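PDB 5H9I: geobacter metallireducens SMUG1 from Geobacter metallireducens, which belongs to the UDG-like superfamily and has an alpha/beta fold built around a parallel sheet, here holding xanthine in a pocket. Local coordinates for residues 29-34 with 142-147; 22-27 with 157-162; 209-214 with 227-232; 56-61 with 184-189; 5-10 with 178-183. One frame throughout, in Å; residues are numbered along the deposited sequence.

Interaction 1. Residues 29-34 with 142-147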
# COMPACT_ATOMS: atom_id res chain seq x y z
N HIS A 29 -9.10 16.83 4.68
CA HIS A 29 -9.37 15.64 5.45
C HIS A 29 -8.17 14.67 5.22
O HIS A 29 -7.68 14.58 4.11
CB HIS A 29 -10.56 14.87 4.95
CG HIS A 29 -11.78 15.69 4.96
ND1 HIS A 29 -12.60 15.72 6.06
CD2 HIS A 29 -12.33 16.53 4.04
CE1 HIS A 29 -13.61 16.55 5.84
NE2 HIS A 29 -13.45 17.09 4.65
N VAL A 30 -7.82 14.00 6.28
CA VAL A 30 -6.75 12.99 6.23
C VAL A 30 -7.29 11.74 6.89
O VAL A 30 -7.66 11.77 8.05
CB VAL A 30 -5.48 13.48 6.94
CG1 VAL A 30 -4.38 12.42 6.93
CG2 VAL A 30 -4.94 14.74 6.29
N TYR A 31 -7.30 10.62 6.15
CA TYR A 31 -7.71 9.34 6.69
C TYR A 31 -6.48 8.45 6.97
O TYR A 31 -5.67 8.33 6.16
CB TYR A 31 -8.56 8.56 5.68
CG TYR A 31 -9.95 9.05 5.29
CD1 TYR A 31 -10.43 10.28 5.67
CD2 TYR A 31 -10.74 8.27 4.53
CE1 TYR A 31 -11.69 10.68 5.28
CE2 TYR A 31 -12.00 8.66 4.14
CZ TYR A 31 -12.46 9.86 4.53
OH TYR A 31 -13.70 10.25 4.15
N ASN A 32 -6.44 7.82 8.13
CA ASN A 32 -5.34 6.90 8.50
C ASN A 32 -5.88 5.51 8.90
O ASN A 32 -6.23 5.22 10.05
CB ASN A 32 -4.53 7.48 9.61
CG ASN A 32 -3.30 6.67 9.87
OD1 ASN A 32 -3.10 5.62 9.24
ND2 ASN A 32 -2.41 7.27 10.69
N PRO A 33 -5.99 4.60 7.90
CA PRO A 33 -6.52 3.27 8.09
C PRO A 33 -5.65 2.47 9.11
O PRO A 33 -6.13 1.45 9.62
CB PRO A 33 -6.60 2.64 6.71
CG PRO A 33 -5.95 3.61 5.88
CD PRO A 33 -5.75 4.91 6.47
N LEU A 34 -4.41 2.91 9.36
CA LEU A 34 -3.61 2.23 10.37
C LEU A 34 -4.24 2.37 11.69
O LEU A 34 -4.00 1.53 12.59
CB LEU A 34 -2.17 2.77 10.43
CG LEU A 34 -1.38 2.76 9.19
CD1 LEU A 34 0.08 3.18 9.36
CD2 LEU A 34 -1.42 1.38 8.49
N PRO A 142 0.44 5.44 4.05
CA PRO A 142 -0.84 4.84 4.43
C PRO A 142 -2.02 5.81 4.50
O PRO A 142 -3.14 5.35 4.72
CB PRO A 142 -0.55 4.32 5.80
CG PRO A 142 0.37 5.31 6.37
CD PRO A 142 1.33 5.63 5.23
N LEU A 143 -1.77 7.09 4.31
CA LEU A 143 -2.83 8.11 4.47
C LEU A 143 -3.53 8.36 3.18
O LEU A 143 -2.88 8.36 2.11
CB LEU A 143 -2.12 9.35 4.90
CG LEU A 143 -1.41 9.35 6.21
CD1 LEU A 143 -0.73 10.71 6.44
CD2 LEU A 143 -2.24 8.90 7.38
N LEU A 144 -4.83 8.69 3.26
CA LEU A 144 -5.62 9.19 2.13
C LEU A 144 -5.92 10.71 2.40
O LEU A 144 -6.21 11.03 3.52
CB LEU A 144 -6.91 8.44 2.05
CG LEU A 144 -7.80 8.72 0.88
CD1 LEU A 144 -7.44 7.84 -0.30
CD2 LEU A 144 -9.27 8.55 1.15
N PHE A 145 -5.67 11.57 1.41
CA PHE A 145 -5.82 13.00 1.51
C PHE A 145 -7.00 13.42 0.63
O PHE A 145 -7.07 13.07 -0.56
CB PHE A 145 -4.51 13.67 1.05
CG PHE A 145 -3.32 13.26 1.82
CD1 PHE A 145 -2.98 13.88 3.00
CD2 PHE A 145 -2.47 12.33 1.27
CE1 PHE A 145 -1.85 13.52 3.70
CE2 PHE A 145 -1.33 11.93 1.99
CZ PHE A 145 -1.02 12.55 3.15
N LEU A 146 -7.89 14.24 1.20
CA LEU A 146 -9.02 14.78 0.42
C LEU A 146 -9.13 16.30 0.54
O LEU A 146 -8.81 16.84 1.57
CB LEU A 146 -10.33 14.16 0.94
CG LEU A 146 -10.46 12.65 1.08
CD1 LEU A 146 -11.74 12.25 1.83
CD2 LEU A 146 -10.37 11.94 -0.25
N THR A 147 -9.65 16.90 -0.54
CA THR A 147 -10.04 18.30 -0.49
C THR A 147 -11.29 18.44 0.32
O THR A 147 -12.01 17.46 0.62
CB THR A 147 -10.35 18.79 -1.90
OG1 THR A 147 -11.53 18.15 -2.40
CG2 THR A 147 -9.15 18.54 -2.84
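Tyr31 and Leu144 form a hydrogen-bonded pair of an antiparallel beta ladder, a worked example of how a short edge strand is held by both backbone and side chains. Strand 29-31 flanks strand 144-146, the middle member of a small three-stranded sheet. His29 with Leu146 is a second hydrogen-bonded pair, Val30 with Phe145 the non-hydrogen-bonded pair between them, and four N-H...O bonds join the backbones.

The tyrosine can be followed outward. Its CB lies 4.0 Å from Leu144 CB. CG is anti to the carbonyl carbon (chi1 -67°), and Tyr31 and Leu144 then run side by side in the same direction, with Tyr31 CD2 3.7 Å from Leu144 CD2. Farther out CE2 keeps to that same Leu144 methyl, while CE1, CZ and OH meet Leu146 CD1, which lies 3.7 Å from Tyr31 CZ. The hydroxyl finds its polar partners in the 93-102 region, bonding to Lys100 O and His97 N.

The other face carries Val30, whose CG2 rests 3.9 Å from Phe145 CD1 while CG1 meets Leu143 CD1. Leu143 also brings its CD2 within 3.5 Å of Asn32 CB. Asn32 caps the helix that begins at Pro33: OD1 accepts from Leu34 N at 3.0 Å, the donor standing 45° out of the carbonyl plane. Leu34 CD1 packs on Pro142 CG at 3.7 Å. Pro142 O, buried with no hydrogen-bond partner in the model, has Pro33 CD 3.2 Å away.

Interaction 2. Residues 22-27 with 157-162; sequences SFSSPV and KLRRGE
Glu162 and Ser24 meet through a pair of bonds in which one carboxylate serves both polar donors of a single residue. Glu162 OE2 receives Ser24 OG at 2.6 Å through its syn lone pair; OE1 accepts Ser24 N at 3.1 Å, also from the syn side but 35° out of the carboxylate plane. The serine OG sits between its own backbone N and carbonyl carbon (chi1 54°), a rotation that turns it to the acid. Because Glu162 belongs to the first turn of helix 160-181, the helix dipole may favour its negative charge.

Arg159, the N-cap residue, satisfies a carbonyl of the loop: NH2 donates to Ser25 O at 2.9 Å, almost straight at 175° and within the guanidinium plane. A water donates to both Ser22 O and Glu162 O, and lies over one face of the Phe23 ring.

Beside these bonds the contact is apolar, with Val27 CG2 3.5 Å from Leu158 CD2 and Phe23 CE1 4.1 Å from Leu158 CD1. The loop between helix 7-19 and strand 29-31 is thereby tied to the start of helix 160-181; Val27 and Leu158 both rest on Ile153 of strand 152-153, and Phe23 meets Phe145 of strand 144-146 edge-to-face.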
# COMPACT_ATOMS: atom_id res chain seq x y z
N SER A 22 1.17 18.02 10.07
CA SER A 22 0.04 18.85 9.73
C SER A 22 -0.06 19.01 8.25
O SER A 22 0.96 19.10 7.57
CB SER A 22 0.16 20.27 10.37
OG SER A 22 0.13 20.12 11.78
N PHE A 23 -1.30 19.08 7.77
CA PHE A 23 -1.59 19.29 6.38
C PHE A 23 -2.64 20.39 6.29
O PHE A 23 -3.53 20.45 7.11
CB PHE A 23 -2.07 18.02 5.70
CG PHE A 23 -1.11 16.87 5.86
CD1 PHE A 23 -0.09 16.70 4.93
CD2 PHE A 23 -1.22 15.99 6.96
CE1 PHE A 23 0.82 15.68 5.07
CE2 PHE A 23 -0.32 14.93 7.06
CZ PHE A 23 0.71 14.82 6.15
N SER A 24 -2.53 21.21 5.26
CA SER A 24 -3.47 22.33 5.10
C SER A 24 -3.94 22.39 3.69
O SER A 24 -3.56 21.58 2.85
CB SER A 24 -2.82 23.63 5.52
OG SER A 24 -1.61 23.85 4.85
N SER A 25 -4.81 23.38 3.43
CA SER A 25 -5.46 23.52 2.15
C SER A 25 -4.41 23.34 1.02
O SER A 25 -3.30 23.81 1.16
CB SER A 25 -6.18 24.91 2.09
OG SER A 25 -7.31 24.89 1.25
N PRO A 26 -4.75 22.61 -0.09
CA PRO A 26 -6.11 22.15 -0.27
C PRO A 26 -6.48 20.82 0.46
O PRO A 26 -7.58 20.30 0.24
CB PRO A 26 -6.17 21.87 -1.75
CG PRO A 26 -4.88 21.23 -2.00
CD PRO A 26 -3.89 21.97 -1.11
N VAL A 27 -5.60 20.30 1.30
CA VAL A 27 -6.04 19.17 2.19
C VAL A 27 -7.03 19.66 3.23
O VAL A 27 -6.71 20.52 4.02
CB VAL A 27 -4.83 18.51 2.91
CG1 VAL A 27 -5.26 17.29 3.74
CG2 VAL A 27 -3.74 18.10 1.90
N LYS A 157 1.12 15.85 -4.95
CA LYS A 157 0.49 17.17 -5.11
C LYS A 157 0.35 17.98 -3.81
O LYS A 157 -0.28 19.05 -3.78
CB LYS A 157 -0.91 17.01 -5.75
CG LYS A 157 -0.89 16.21 -7.06
CD LYS A 157 -2.29 15.93 -7.70
CE LYS A 157 -3.38 15.47 -6.69
NZ LYS A 157 -4.44 14.50 -7.17
N LEU A 158 0.95 17.49 -2.73
CA LEU A 158 1.05 18.24 -1.48
C LEU A 158 2.10 19.34 -1.59
O LEU A 158 3.12 19.18 -2.27
CB LEU A 158 1.43 17.33 -0.30
CG LEU A 158 0.44 16.14 -0.03
CD1 LEU A 158 0.94 15.15 1.01
CD2 LEU A 158 -0.95 16.59 0.33
N ARG A 159 1.92 20.38 -0.79
CA ARG A 159 2.89 21.49 -0.85
C ARG A 159 4.20 20.96 -0.26
O ARG A 159 4.17 20.15 0.66
CB ARG A 159 2.36 22.71 -0.07
CG ARG A 159 2.17 22.54 1.43
CD ARG A 159 1.67 23.81 2.14
NE ARG A 159 0.35 24.25 1.64
CZ ARG A 159 0.13 25.28 0.82
NH1 ARG A 159 1.14 26.07 0.41
NH2 ARG A 159 -1.12 25.54 0.41
N ARG A 160 5.34 21.36 -0.83
CA ARG A 160 6.64 20.82 -0.45
C ARG A 160 6.85 20.78 1.04
O ARG A 160 7.41 19.82 1.55
CB ARG A 160 7.78 21.63 -1.09
N GLY A 161 6.41 21.81 1.78
CA GLY A 161 6.66 21.95 3.20
C GLY A 161 6.03 20.85 4.04
O GLY A 161 6.49 20.52 5.13
N GLU A 162 4.93 20.33 3.52
CA GLU A 162 4.16 19.29 4.18
C GLU A 162 4.59 17.90 3.63
O GLU A 162 4.56 16.90 4.36
CB GLU A 162 2.66 19.57 3.97
CG GLU A 162 2.22 20.73 4.85
CD GLU A 162 0.79 21.25 4.58
OE1 GLU A 162 0.09 20.72 3.69
OE2 GLU A 162 0.41 22.24 5.28
O HOH W 1 3.31 17.44 7.01

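Interaction 3. Residues 209-214 with 227-232. With XAN (xanthine), chain B.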
# COMPACT_ATOMS: atom_id res chain seq x y z
N GLY A 209 12.90 -1.69 -8.98
CA GLY A 209 12.27 -1.67 -10.27
C GLY A 209 10.81 -1.24 -10.14
O GLY A 209 10.36 -0.68 -9.12
N ARG A 210 10.12 -1.34 -11.26
CA ARG A 210 8.78 -0.80 -11.43
C ARG A 210 7.95 -1.80 -12.20
O ARG A 210 8.44 -2.39 -13.08
CB ARG A 210 8.83 0.53 -12.24
CG ARG A 210 7.45 1.12 -12.58
CD ARG A 210 7.34 2.34 -13.51
NE ARG A 210 7.74 2.16 -14.93
CZ ARG A 210 7.00 1.75 -16.00
NH1 ARG A 210 7.61 1.71 -17.17
NH2 ARG A 210 5.69 1.40 -15.99
N ILE A 211 6.69 -1.93 -11.84
CA ILE A 211 5.71 -2.44 -12.76
C ILE A 211 4.63 -1.37 -13.05
O ILE A 211 4.38 -0.45 -12.25
CB ILE A 211 5.02 -3.72 -12.26
CG1 ILE A 211 4.25 -3.51 -11.00
CG2 ILE A 211 6.05 -4.90 -12.28
CD1 ILE A 211 3.35 -4.70 -10.63
N ILE A 212 3.98 -1.56 -14.19
CA ILE A 212 2.85 -0.69 -14.55
C ILE A 212 1.83 -0.73 -13.38
O ILE A 212 1.50 -1.80 -12.86
CB ILE A 212 2.27 -1.17 -15.89
CG1 ILE A 212 1.14 -0.32 -16.32
CG2 ILE A 212 1.99 -2.63 -15.87
CD1 ILE A 212 0.80 -0.66 -17.82
N HIS A 213 1.21 0.41 -13.14
CA HIS A 213 0.12 0.46 -12.18
C HIS A 213 -1.16 -0.07 -12.81
O HIS A 213 -1.42 0.17 -13.99
CB HIS A 213 -0.06 1.90 -11.75
CG HIS A 213 -0.94 2.06 -10.57
ND1 HIS A 213 -2.31 1.89 -10.66
CD2 HIS A 213 -0.66 2.31 -9.28
CE1 HIS A 213 -2.83 2.07 -9.46
NE2 HIS A 213 -1.86 2.37 -8.63
N PRO A 214 -1.95 -0.80 -12.06
CA PRO A 214 -3.14 -1.49 -12.61
C PRO A 214 -4.36 -0.58 -12.87
O PRO A 214 -5.32 -1.16 -13.37
CB PRO A 214 -3.43 -2.60 -11.55
CG PRO A 214 -2.94 -2.03 -10.27
CD PRO A 214 -1.67 -1.33 -10.67
N GLY A 227 -0.28 -9.28 -18.50
CA GLY A 227 0.81 -9.57 -19.40
C GLY A 227 1.91 -8.60 -19.46
O GLY A 227 3.09 -8.89 -19.57
N THR A 228 1.59 -7.33 -19.25
CA THR A 228 2.52 -6.30 -19.21
C THR A 228 3.42 -6.40 -17.95
O THR A 228 4.62 -6.32 -17.98
CB THR A 228 1.85 -4.90 -19.25
OG1 THR A 228 1.07 -4.78 -20.49
CG2 THR A 228 2.86 -3.85 -19.24
N ALA A 229 2.75 -6.56 -16.82
CA ALA A 229 3.49 -6.65 -15.58
C ALA A 229 4.35 -7.90 -15.56
O ALA A 229 5.44 -7.90 -15.02
CB ALA A 229 2.47 -6.72 -14.41
N LEU A 230 3.82 -8.91 -16.17
CA LEU A 230 4.56 -10.19 -16.20
C LEU A 230 5.82 -10.05 -17.01
O LEU A 230 6.94 -10.48 -16.57
CB LEU A 230 3.58 -11.35 -16.53
CG LEU A 230 4.04 -12.71 -16.58
CD1 LEU A 230 4.35 -13.03 -15.10
CD2 LEU A 230 2.99 -13.64 -17.20
N ARG A 231 5.79 -9.34 -18.14
CA ARG A 231 6.96 -8.95 -18.86
C ARG A 231 7.99 -8.10 -18.13
O ARG A 231 9.18 -8.36 -18.12
CB ARG A 231 6.60 -8.24 -20.22
CG ARG A 231 7.78 -7.54 -20.90
CD ARG A 231 7.49 -7.03 -22.33
NE ARG A 231 6.50 -5.95 -22.32
CZ ARG A 231 6.72 -4.74 -21.83
NH1 ARG A 231 7.91 -4.41 -21.32
NH2 ARG A 231 5.75 -3.83 -21.88
N GLN A 232 7.52 -7.06 -17.39
CA GLN A 232 8.34 -6.25 -16.65
C GLN A 232 9.07 -7.00 -15.57
O GLN A 232 10.22 -6.81 -15.25
CB GLN A 232 7.60 -5.06 -16.03
CG GLN A 232 7.11 -4.11 -17.14
CD GLN A 232 6.21 -3.03 -16.57
OE1 GLN A 232 5.27 -3.34 -15.90
NE2 GLN A 232 6.54 -1.75 -16.74
N9 XAN B . -5.26 1.34 -5.33
C4 XAN B . -4.30 1.29 -4.44
N3 XAN B . -4.17 0.73 -3.24
C2 XAN B . -3.10 0.85 -2.61
O2 XAN B . -3.02 0.38 -1.50
N1 XAN B . -2.02 1.48 -3.10
C6 XAN B . -2.00 2.04 -4.27
O6 XAN B . -1.04 2.67 -4.72
C5 XAN B . -3.19 2.01 -5.00
N7 XAN B . -3.55 2.47 -6.19
C8 XAN B . -4.79 2.06 -6.39
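Gln232 extends toward Ile212 with CG anti to its carbonyl carbon (chi1 -66°) and CD continuing the extended chain (chi2 172°); its OE1 accepts from Ile212 N at 2.8 Å. This is a strand-to-helix packing of an alpha/beta fold: strand 207-211, at one border of the parallel sheet, is followed by helix 219-235, which runs back nearly antiparallel to it, the local axes 8.3 Å apart. A helix side chain thus satisfies the backbone N-H just where the strand has ended.

The rest of the amide is turned to Arg210. Gln232 NE2 stands over one face of the guanidinium, 3.3 Å from Arg210 NH2; both are donors, and no bond joins them. Apolar contacts complete the interface. Ile212 crosses Thr228 at about a right angle, their CG2 methyls 3.7 Å apart, and Ile211 CD1 is 4.4 Å from Ala229 CB. Ile212 O is hydrogen-bonded to Trp225 NE1 of the same helix.

One residue on, His213 belongs to the xanthine pocket. Its CB leads away from the helix; ND1 accepts a hydrogen bond from Ser215 N, Pro214 CD lies over one ring face, and at the ring edge NE2 donates in plane to xanthine N7 over 3.0 Å, bent to 137° at the hydrogen.

Interaction 4. Residues 56-61 with 184-189; sequences LFVGMN and RVVIGV. With XAN (xanthine), chain B.
Leu56 and Val58 join Ile187 and its neighbours in a parallel beta ladder, in which each bonds to both residues flanking its partner. Of the four backbone hydrogen bonds, Leu56 N and Val58 N donate to Val185 O and Ile187 O, while Leu56 O and Val58 O accept from Ile187 N and Val189 N. The Ile187 N to Leu56 O bond, 2.8 Å, lies nearly along the C=O axis.

Weaker CA-H...O contacts reuse the same acceptors. Leu56 O is 3.3 Å from Val186 CA, and Ile187 O equally far from Phe57 CA.

Side-chain packing differs on the two faces. Phe57 CG is anti to the carbonyl carbon (chi1 -74°), and the ring lies alongside Ile187, with Phe57 CE1 3.7 Å from Ile187 CD1. On the other face Val58 CG2 meets Val186 CG1 at 3.8 Å.

Ligand binding begins where strand 55-59 ends: Met60 N donates to xanthine O6 at 2.9 Å, and Asn61 N adds a weak bond of 3.5 Å to the same oxygen.

Both strands are interior to the sheet, between 135-139 and 207-211. Helices 160-181 and 191-201 cover the face of Val58 and Val186, while Leu233 of helix 219-235 covers Phe57 and Ile187.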
# COMPACT_ATOMS: atom_id res chain seq x y z
N LEU A 56 9.46 -7.31 -2.45
CA LEU A 56 8.47 -6.38 -1.86
C LEU A 56 7.84 -5.49 -2.89
O LEU A 56 8.61 -4.76 -3.55
CB LEU A 56 9.13 -5.54 -0.81
CG LEU A 56 8.26 -4.51 -0.14
CD1 LEU A 56 7.13 -5.13 0.62
CD2 LEU A 56 9.06 -3.63 0.80
N PHE A 57 6.55 -5.54 -3.11
CA PHE A 57 5.85 -4.60 -3.92
C PHE A 57 5.46 -3.43 -3.05
O PHE A 57 5.00 -3.63 -1.91
CB PHE A 57 4.58 -5.26 -4.51
CG PHE A 57 4.81 -6.22 -5.59
CD1 PHE A 57 5.15 -5.87 -6.89
CD2 PHE A 57 4.74 -7.59 -5.31
CE1 PHE A 57 5.35 -6.82 -7.87
CE2 PHE A 57 4.91 -8.53 -6.29
CZ PHE A 57 5.24 -8.12 -7.58
N VAL A 58 5.58 -2.20 -3.56
CA VAL A 58 5.28 -1.00 -2.85
C VAL A 58 4.36 -0.12 -3.68
O VAL A 58 4.66 0.26 -4.81
CB VAL A 58 6.54 -0.18 -2.51
CG1 VAL A 58 6.26 1.08 -1.77
CG2 VAL A 58 7.48 -1.09 -1.79
N GLY A 59 3.14 0.10 -3.16
CA GLY A 59 2.19 1.05 -3.79
C GLY A 59 2.43 2.44 -3.25
O GLY A 59 3.28 2.65 -2.45
N MET A 60 1.63 3.33 -3.69
CA MET A 60 1.75 4.73 -3.31
C MET A 60 0.93 5.03 -2.08
O MET A 60 1.46 5.34 -1.07
CB MET A 60 1.32 5.62 -4.48
CG MET A 60 1.30 7.13 -4.18
SD MET A 60 0.82 8.19 -5.69
CE MET A 60 -0.88 7.77 -5.67
N ASN A 61 -0.38 4.99 -2.18
CA ASN A 61 -1.21 5.25 -1.04
C ASN A 61 -2.62 4.67 -1.27
O ASN A 61 -2.89 4.24 -2.36
CB ASN A 61 -1.25 6.78 -0.65
CG ASN A 61 -2.20 7.61 -1.48
OD1 ASN A 61 -2.22 7.55 -2.72
ND2 ASN A 61 -3.00 8.43 -0.79
N ARG A 184 15.42 -9.13 -1.93
CA ARG A 184 16.39 -8.90 -2.97
C ARG A 184 15.95 -7.76 -3.91
O ARG A 184 16.77 -7.10 -4.40
CB ARG A 184 16.59 -10.24 -3.70
CG ARG A 184 17.48 -10.29 -4.92
CD ARG A 184 17.47 -11.68 -5.59
NE ARG A 184 16.21 -12.08 -6.23
CZ ARG A 184 15.80 -11.75 -7.45
NH1 ARG A 184 16.52 -10.96 -8.24
NH2 ARG A 184 14.65 -12.19 -7.87
N VAL A 185 14.64 -7.60 -4.14
CA VAL A 185 14.12 -6.66 -5.09
C VAL A 185 12.89 -5.95 -4.48
O VAL A 185 12.10 -6.65 -3.83
CB VAL A 185 13.68 -7.36 -6.39
CG1 VAL A 185 13.32 -6.40 -7.45
CG2 VAL A 185 14.75 -8.30 -6.89
N VAL A 186 12.84 -4.66 -4.68
CA VAL A 186 11.70 -3.83 -4.28
C VAL A 186 11.11 -3.29 -5.51
O VAL A 186 11.83 -2.66 -6.34
CB VAL A 186 12.11 -2.78 -3.30
CG1 VAL A 186 11.02 -1.84 -2.94
CG2 VAL A 186 12.73 -3.43 -2.02
N ILE A 187 9.81 -3.43 -5.72
CA ILE A 187 9.18 -3.07 -6.97
C ILE A 187 8.12 -2.02 -6.65
O ILE A 187 7.12 -2.36 -5.98
CB ILE A 187 8.50 -4.30 -7.62
CG1 ILE A 187 9.51 -5.43 -7.84
CG2 ILE A 187 7.74 -3.90 -8.88
CD1 ILE A 187 9.04 -6.70 -8.39
N GLY A 188 8.28 -0.82 -7.20
CA GLY A 188 7.24 0.17 -7.14
C GLY A 188 6.09 -0.19 -8.08
O GLY A 188 6.34 -0.50 -9.26
N VAL A 189 4.89 -0.05 -7.58
CA VAL A 189 3.71 -0.21 -8.46
C VAL A 189 3.34 1.22 -8.87
O VAL A 189 2.77 2.01 -8.12
CB VAL A 189 2.59 -0.90 -7.75
CG1 VAL A 189 1.37 -1.04 -8.69
CG2 VAL A 189 3.04 -2.23 -7.17
N9 XAN B . -5.26 1.34 -5.33
C4 XAN B . -4.30 1.29 -4.44
N3 XAN B . -4.17 0.73 -3.24
C2 XAN B . -3.10 0.85 -2.61
O2 XAN B . -3.02 0.38 -1.50
N1 XAN B . -2.02 1.48 -3.10
C6 XAN B . -2.00 2.04 -4.27
O6 XAN B . -1.04 2.67 -4.72
C5 XAN B . -3.19 2.01 -5.00
N7 XAN B . -3.55 2.47 -6.19
C8 XAN B . -4.79 2.06 -6.39

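Interaction 5. Residues 5-10 with 178-183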
# COMPACT_ATOMS: atom_id res chain seq x y z
N THR A 5 10.59 -5.29 15.81
CA THR A 5 10.38 -6.69 16.01
C THR A 5 9.57 -7.29 14.86
O THR A 5 9.60 -8.55 14.62
CB THR A 5 9.54 -6.96 17.31
OG1 THR A 5 8.30 -6.22 17.29
CG2 THR A 5 10.38 -6.56 18.54
N GLY A 6 8.80 -6.42 14.15
CA GLY A 6 7.97 -7.00 13.14
C GLY A 6 7.29 -5.87 12.43
O GLY A 6 7.47 -4.67 12.75
N LEU A 7 6.54 -6.22 11.40
CA LEU A 7 5.79 -5.22 10.70
C LEU A 7 4.85 -4.41 11.49
O LEU A 7 4.58 -3.25 11.19
CB LEU A 7 5.13 -5.84 9.47
CG LEU A 7 6.00 -6.43 8.35
CD1 LEU A 7 5.11 -7.10 7.28
CD2 LEU A 7 6.78 -5.41 7.72
N ALA A 8 4.19 -5.06 12.49
CA ALA A 8 3.20 -4.27 13.23
C ALA A 8 3.88 -3.14 14.02
O ALA A 8 3.29 -2.04 14.04
CB ALA A 8 2.50 -5.18 14.24
N ALA A 9 5.03 -3.42 14.55
CA ALA A 9 5.83 -2.34 15.24
C ALA A 9 6.14 -1.19 14.28
O ALA A 9 6.09 0.02 14.61
CB ALA A 9 7.11 -2.89 15.77
N ILE A 10 6.53 -1.56 13.07
CA ILE A 10 6.84 -0.59 12.06
C ILE A 10 5.61 0.25 11.72
O ILE A 10 5.71 1.43 11.61
CB ILE A 10 7.39 -1.28 10.79
CG1 ILE A 10 8.75 -1.91 11.11
CG2 ILE A 10 7.55 -0.28 9.64
CD1 ILE A 10 9.32 -2.84 10.06
N VAL A 178 12.30 -2.98 4.80
CA VAL A 178 13.31 -3.69 4.02
C VAL A 178 14.36 -4.36 4.94
O VAL A 178 14.80 -5.48 4.67
CB VAL A 178 13.95 -2.72 2.97
CG1 VAL A 178 15.24 -3.29 2.37
CG2 VAL A 178 12.91 -2.44 1.91
N VAL A 179 14.77 -3.68 5.99
CA VAL A 179 15.71 -4.33 6.91
C VAL A 179 15.06 -5.56 7.57
O VAL A 179 15.73 -6.57 7.74
CB VAL A 179 16.18 -3.34 7.99
CG1 VAL A 179 16.94 -4.08 9.16
CG2 VAL A 179 17.06 -2.27 7.30
N LEU A 180 13.73 -5.48 7.88
CA LEU A 180 13.10 -6.69 8.47
C LEU A 180 12.90 -7.84 7.49
O LEU A 180 13.18 -9.02 7.78
CB LEU A 180 11.81 -6.26 9.01
CG LEU A 180 10.90 -7.40 9.65
CD1 LEU A 180 11.53 -7.83 10.95
CD2 LEU A 180 9.49 -6.97 9.81
N LEU A 181 12.34 -7.53 6.29
CA LEU A 181 11.93 -8.57 5.36
C LEU A 181 13.05 -9.07 4.52
O LEU A 181 13.00 -10.15 3.98
CB LEU A 181 10.76 -8.06 4.47
CG LEU A 181 9.52 -7.65 5.23
CD1 LEU A 181 8.53 -7.24 4.16
CD2 LEU A 181 8.88 -8.72 6.09
N ARG A 182 14.07 -8.25 4.36
CA ARG A 182 15.26 -8.62 3.61
C ARG A 182 15.05 -9.01 2.14
O ARG A 182 15.62 -9.94 1.69
CB ARG A 182 16.04 -9.72 4.35
CG ARG A 182 16.38 -9.34 5.79
CD ARG A 182 17.32 -10.33 6.47
NE ARG A 182 16.68 -11.61 6.78
CZ ARG A 182 15.89 -11.84 7.84
NH1 ARG A 182 15.62 -10.88 8.71
NH2 ARG A 182 15.37 -13.03 8.03
N PRO A 183 14.26 -8.25 1.39
CA PRO A 183 14.07 -8.65 0.03
C PRO A 183 15.31 -8.40 -0.84
O PRO A 183 16.10 -7.51 -0.49
CB PRO A 183 12.95 -7.68 -0.45
CG PRO A 183 13.16 -6.47 0.45
CD PRO A 183 13.59 -6.98 1.79
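Leu180 is the bump of this contact, and the first turn of helix 7-19 supplies the hollow, a small case of the principle that helices meet by fitting shapes together. CG of Leu180 is anti to its backbone N (chi1 177°), which carries the branch out from helix 160-181 toward the other chain segment. Its CD2 methyl does most of the touching. It approaches the backbone itself at the N-cap, 3.4 Å from Leu7 N and 3.6 Å from Gly6 C, where glycine presents bare main chain.

The walls of the hollow are side chains. Leu7 comes in from one part of the turn, with both CG and CD2 3.8 Å from Leu180 CD2; Ile10, a helical turn later, brings CD1 to 4.1 Å from the same methyl. The second branch of the leucine, CD1, looks to the chain just before the helix and lies 4.2 Å from Thr5 O. Leu7 also has a bump of its own: its CD2 also meets Leu181 CD2, at 4.2 Å.

No hydrogen bond crosses between the two segments, so fit and apolar contact carry the interface. The area involved is modest, 200 Å² with both sides summed. Arg182, with positive phi, is the first residue after the helix.

Leu7 and Ile10 both rest on Thr177 as well. The arrangement is helix-on-helix packing beside the parallel sheet of an alpha/beta fold, with Leu7 and Leu181 both meeting Phe136 of strand 135-139.

In the fold
Interactions 3 and 4 share the parallel sheet, interaction 4 in its middle and interaction 3 at its border; their centres lie 11 Å apart, backbone bonds join strands 185-189 and 207-211, and both touch xanthine. Interaction 1 is part of the small antiparallel sheet and interaction 2 packs beside it, centres 12 Å apart; interaction 1 reaches interaction 4 through Leu143 O and Asn61 ND2. Helix 160-181 links interactions 2 and 5, its start in one and its end in the other, 29 Å apart between centres. Along the chain interactions 5, 2 and 1 lie one within another; interaction 4 crosses all three and closes before interaction 3 opens. The N-terminal region thus packs onto the pocket-bearing domain.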